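Local structure of ORF98 PTP-2 (Cydia pomonella granulosis virus, 6I28) at residues A[119-122]-A[123-126]; A[129-132]-A[133-137]. The protein probably acts as a dual-specificity protein phosphatase, removing phosphate from phosphotyrosine and phosphothreonine or phosphoserine, possibly on MAP kinases. All blocks are in the same frame, centred on the assembly; numbering follows the deposited sequence.

Contact 1 of 2, residues A[119-122]-A[123-126]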
loop_
_atom_site.group_PDB
_atom_site.type_symbol
_atom_site.label_atom_id
_atom_site.label_comp_id
_atom_site.label_asym_id
_atom_site.label_seq_id
_atom_site.Cartn_x
_atom_site.Cartn_y
_atom_site.Cartn_z
ATOM N N ILE A 119 1.145 -5.731 5.678
ATOM C CA ILE A 119 1.948 -6.165 6.816
ATOM C C ILE A 119 1.108 -6.897 7.862
ATOM O O ILE A 119 1.556 -7.900 8.423
ATOM C CB ILE A 119 2.668 -4.906 7.371
ATOM C CG1 ILE A 119 3.744 -4.432 6.357
ATOM C CG2 ILE A 119 3.272 -5.148 8.766
ATOM C CD1 ILE A 119 4.484 -3.205 6.780
ATOM N N MET A 120 -0.126 -6.420 8.122
ATOM C CA MET A 120 -1.046 -7.121 8.995
ATOM C C MET A 120 -1.272 -8.546 8.542
ATOM O O MET A 120 -1.169 -9.480 9.335
ATOM C CB MET A 120 -2.400 -6.404 9.049
ATOM C CG MET A 120 -2.399 -5.041 9.630
ATOM S SD MET A 120 -3.983 -4.223 9.425
ATOM C CE MET A 120 -5.095 -5.441 10.096
ATOM N N ARG A 121 -1.437 -8.752 7.247
ATOM C CA ARG A 121 -1.862 -10.056 6.803
ATOM C C ARG A 121 -0.699 -11.025 6.580
ATOM O O ARG A 121 -0.823 -12.224 6.869
ATOM C CB ARG A 121 -2.662 -9.906 5.497
ATOM C CG ARG A 121 -3.112 -11.230 4.916
ATOM C CD ARG A 121 -4.231 -11.010 3.918
ATOM N NE ARG A 121 -4.431 -12.125 2.997
ATOM C CZ ARG A 121 -5.399 -12.167 2.070
ATOM N NH1 ARG A 121 -6.271 -11.188 1.961
ATOM N NH2 ARG A 121 -5.497 -13.200 1.253
ATOM N N THR A 122 0.438 -10.541 6.107
ATOM C CA THR A 122 1.593 -11.413 5.965
ATOM C C THR A 122 2.216 -11.754 7.323
ATOM O O THR A 122 2.812 -12.829 7.489
ATOM C CB THR A 122 2.661 -10.787 5.039
ATOM O OG1 THR A 122 3.128 -9.505 5.508
ATOM C CG2 THR A 122 2.141 -10.677 3.555
ATOM N N ASN A 123 2.048 -10.899 8.312
ATOM C CA ASN A 123 2.602 -11.165 9.640
ATOM C C ASN A 123 1.558 -11.658 10.620
ATOM O O ASN A 123 1.925 -12.130 11.687
ATOM C CB ASN A 123 3.274 -9.906 10.180
ATOM C CG ASN A 123 4.572 -9.608 9.469
ATOM O OD1 ASN A 123 5.602 -10.183 9.780
ATOM N ND2 ASN A 123 4.518 -8.745 8.490
ATOM N N GLN A 124 0.281 -11.615 10.255
ATOM C CA GLN A 124 -0.819 -11.951 11.140
ATOM C C GLN A 124 -0.674 -11.167 12.438
ATOM O O GLN A 124 -0.518 -11.732 13.532
ATOM C CB GLN A 124 -0.900 -13.454 11.395
ATOM C CG GLN A 124 -1.320 -14.186 10.173
ATOM C CD GLN A 124 -2.766 -13.929 9.839
ATOM O OE1 GLN A 124 -3.656 -14.204 10.633
ATOM N NE2 GLN A 124 -3.008 -13.426 8.637
ATOM N N ILE A 125 -0.688 -9.842 12.298
ATOM C CA ILE A 125 -0.635 -8.922 13.427
ATOM C C ILE A 125 -1.747 -7.888 13.250
ATOM O O ILE A 125 -2.229 -7.647 12.156
ATOM C CB ILE A 125 0.740 -8.219 13.587
ATOM C CG1 ILE A 125 1.076 -7.312 12.399
ATOM C CG2 ILE A 125 1.858 -9.228 13.702
ATOM C CD1 ILE A 125 2.500 -6.642 12.478
ATOM N N ASP A 126 -2.164 -7.263 14.353
ATOM C CA ASP A 126 -3.343 -6.407 14.281
ATOM C C ASP A 126 -3.004 -5.018 13.752
ATOM O O ASP A 126 -1.842 -4.680 13.502
ATOM C CB ASP A 126 -4.005 -6.288 15.657
ATOM C CG ASP A 126 -3.145 -5.572 16.657
ATOM O OD1 ASP A 126 -2.045 -5.065 16.359
ATOM O OD2 ASP A 126 -3.588 -5.520 17.791
#

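Contact 2 of 2, residues A[129-132]-A[133-137]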
loop_
_atom_site.group_PDB
_atom_site.type_symbol
_atom_site.label_atom_id
_atom_site.label_comp_id
_atom_site.label_asym_id
_atom_site.label_seq_id
_atom_site.Cartn_x
_atom_site.Cartn_y
_atom_site.Cartn_z
ATOM N N GLN A 129 -0.425 -2.733 15.839
ATOM C CA GLN A 129 0.960 -3.179 15.708
ATOM C C GLN A 129 1.523 -2.861 14.320
ATOM O O GLN A 129 2.658 -2.385 14.185
ATOM C CB GLN A 129 1.064 -4.676 15.971
ATOM C CG GLN A 129 2.473 -5.115 16.275
ATOM C CD GLN A 129 2.554 -6.575 16.635
ATOM O OE1 GLN A 129 1.604 -7.154 17.159
ATOM N NE2 GLN A 129 3.686 -7.191 16.329
ATOM N N ALA A 130 0.774 -3.172 13.261
ATOM C CA ALA A 130 1.285 -2.847 11.953
ATOM C C ALA A 130 1.388 -1.347 11.742
ATOM O O ALA A 130 2.298 -0.882 11.044
ATOM C CB ALA A 130 0.402 -3.476 10.876
ATOM N N PHE A 131 0.427 -0.576 12.257
ATOM C CA PHE A 131 0.457 0.856 12.049
ATOM C C PHE A 131 1.706 1.436 12.697
ATOM O O PHE A 131 2.429 2.222 12.095
ATOM C CB PHE A 131 -0.815 1.501 12.596
ATOM C CG PHE A 131 -0.685 2.984 12.816
ATOM C CD1 PHE A 131 -0.744 3.896 11.791
ATOM C CD2 PHE A 131 -0.504 3.464 14.096
ATOM C CE1 PHE A 131 -0.611 5.261 12.042
ATOM C CE2 PHE A 131 -0.359 4.825 14.345
ATOM C CZ PHE A 131 -0.402 5.715 13.345
ATOM N N GLN A 132 1.972 1.076 13.955
ATOM C CA GLN A 132 3.177 1.599 14.586
ATOM C C GLN A 132 4.443 1.224 13.823
ATOM O O GLN A 132 5.344 2.060 13.688
ATOM C CB GLN A 132 3.262 1.148 16.052
ATOM C CG GLN A 132 2.064 1.604 16.915
ATOM C CD GLN A 132 2.094 3.112 17.283
ATOM O OE1 GLN A 132 1.057 3.717 17.565
ATOM N NE2 GLN A 132 3.276 3.709 17.247
ATOM N N TYR A 133 4.545 -0.005 13.310
ATOM C CA TYR A 133 5.734 -0.360 12.534
ATOM C C TYR A 133 5.893 0.586 11.341
ATOM O O TYR A 133 6.967 1.171 11.122
ATOM C CB TYR A 133 5.689 -1.827 12.066
ATOM C CG TYR A 133 6.961 -2.205 11.314
ATOM C CD1 TYR A 133 8.091 -2.677 11.989
ATOM C CD2 TYR A 133 7.050 -2.037 9.925
ATOM C CE1 TYR A 133 9.267 -2.989 11.312
ATOM C CE2 TYR A 133 8.226 -2.343 9.230
ATOM C CZ TYR A 133 9.328 -2.822 9.928
ATOM O OH TYR A 133 10.498 -3.119 9.230
ATOM N N VAL A 134 4.833 0.744 10.547
ATOM C CA VAL A 134 4.921 1.625 9.390
ATOM C C VAL A 134 5.191 3.065 9.805
ATOM O O VAL A 134 5.964 3.769 9.155
ATOM C CB VAL A 134 3.659 1.528 8.505
ATOM C CG1 VAL A 134 3.711 2.652 7.523
ATOM C CG2 VAL A 134 3.552 0.141 7.940
ATOM N N TYR A 135 4.557 3.531 10.898
ATOM C CA TYR A 135 4.650 4.923 11.300
ATOM C C TYR A 135 6.049 5.253 11.791
ATOM O O TYR A 135 6.517 6.382 11.630
ATOM C CB TYR A 135 3.654 5.227 12.425
ATOM C CG TYR A 135 3.536 6.705 12.775
ATOM C CD1 TYR A 135 4.383 7.291 13.720
ATOM C CD2 TYR A 135 2.565 7.502 12.190
ATOM C CE1 TYR A 135 4.264 8.641 14.045
ATOM C CE2 TYR A 135 2.437 8.851 12.514
ATOM C CZ TYR A 135 3.291 9.409 13.431
ATOM O OH TYR A 135 3.171 10.736 13.745
ATOM N N GLY A 136 6.741 4.261 12.339
ATOM C CA GLY A 136 8.135 4.431 12.678
ATOM C C GLY A 136 9.044 4.727 11.507
ATOM O O GLY A 136 10.124 5.289 11.715
ATOM N N LYS A 137 8.661 4.344 10.279
ATOM C CA LYS A 137 9.475 4.665 9.108
ATOM C C LYS A 137 8.955 5.869 8.324
ATOM O O LYS A 137 9.752 6.590 7.712
ATOM C CB LYS A 137 9.574 3.463 8.153
ATOM C CG LYS A 137 9.874 2.111 8.830
ATOM C CD LYS A 137 11.390 1.721 8.778
ATOM C CE LYS A 137 11.627 0.253 9.212
ATOM N NZ LYS A 137 12.330 -0.535 8.142
#

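Contact 1 of 2, residues A[119-122]-A[123-126]
Met120 O receives Ile125 N at 3.0 Å, a bond spanning five residues that closes the end of helix 110-123 as Gln124 swings to positive phi (51°) and turns the chain out of the helix. One turn back, Asn123 grips Ile119 O twice. Its backbone N makes the ordinary helical bond, while its side-chain ND2 reaches the same oxygen at 3.1 Å. The latter bond lies in the carbonyl plane on a lone pair, with the oxygen also in the Asn123 amide plane. CG of Asn123 sits beside its own backbone N (chi1 -72°), which folds the amide back along the helix next to Ile119 and fixes its rotation.

Gln124 reaches back in a similar way to the carbonyl of Arg121. Its chain bends at chi2 (-70°) and brings NE2 onto a lone pair of Arg121 O at 3.1 Å, while OE1 accepts from Val167 N and so ties the helix end to strand 162-167. The apolar side is made by Ile125: its CG1 rests 4.0 Å from Met120 CA, and its CD1 lies 4.1 Å from Ile119 CG2, the two isoleucines running side by side. Met120 lays CB and CG against Ile125 O, with CB 3.4 Å away. Arg121 points elsewhere, to Glu83 and the ring of Phe86.

Asp126 then opens helix 127-137, its OD1 taking Gln129 N as the N-cap. A six-to-one backbone bond, a left-handed residue after the helix and an apolar residue beyond it make this a Schellman-type C-cap, here at the end of the helix that follows the phosphate-binding signature loop of the tyrosine phosphatase fold.

Contact 2 of 2, residues A[129-132]-A[133-137]
Phe131 and Tyr135, one turn apart on helix 127-137, meet through both backbone and side chain. Tyr135 N gives its hydrogen to Phe131 O at 2.8 Å. Above that bond the two rings run alongside each other: Phe131 CZ touches Tyr135 CD2 at 3.7 Å, and Tyr135 CB stands over one face of the Phe131 ring, toward its rim. With CG trans to the backbone N in both (chi1 162° and -172°), and one helical turn between them, the two side chains project the same way. The ring planes meet obliquely, at 45°.

Three more carbonyls are taken up by the same helical ladder. Gln129 O accepts from Tyr133 N at 3.2 Å, Ala130 O from Val134 N at 3.1 Å, and Gln132 O from Gly136 N at 2.9 Å. CG2 of Val134 lies against the Ala130 oxygen as well. Farther along, Lys137 N reaches Val134 O, and Gly136 N has a second, weak link to Tyr133 O.

Among the side chains, Lys137 NZ makes a hydrogen bond to Ile14 O and a weak one to Tyr133 OH, 3.3 Å away, so the ammonium joins the helix to the chain near the N-terminus. A glycerol molecule also lies about 3 Å from the side chain of Tyr133. Across this contact the backbone N-H and C=O groups satisfy one another, so the side chains are left to pack, as Phe131 does with Tyr135, or, through Lys137, to link the helix to Ile14.

In the fold
Contact 1 finishes helix 110-123 and contact 2 lies on the next helix, 127-137, so the two follow in series along the chain. They touch directly: Met120 CG meets Ala130 CB at 3.4 Å, and Ile119 CD1 meets Val134 CG2 at 3.7 Å. These four residues are the buried part of both contacts and lie in the interface between the helices. Away from it the chemistry differs. At 119-126 side-chain amides join main-chain donors in serving the carbonyls of a helix end, whereas at 129-137 main-chain bonds alone do so across the contact, with glutamines, tyrosines and a lysine on the exposed side. The short loop 124-126 joins the two helices.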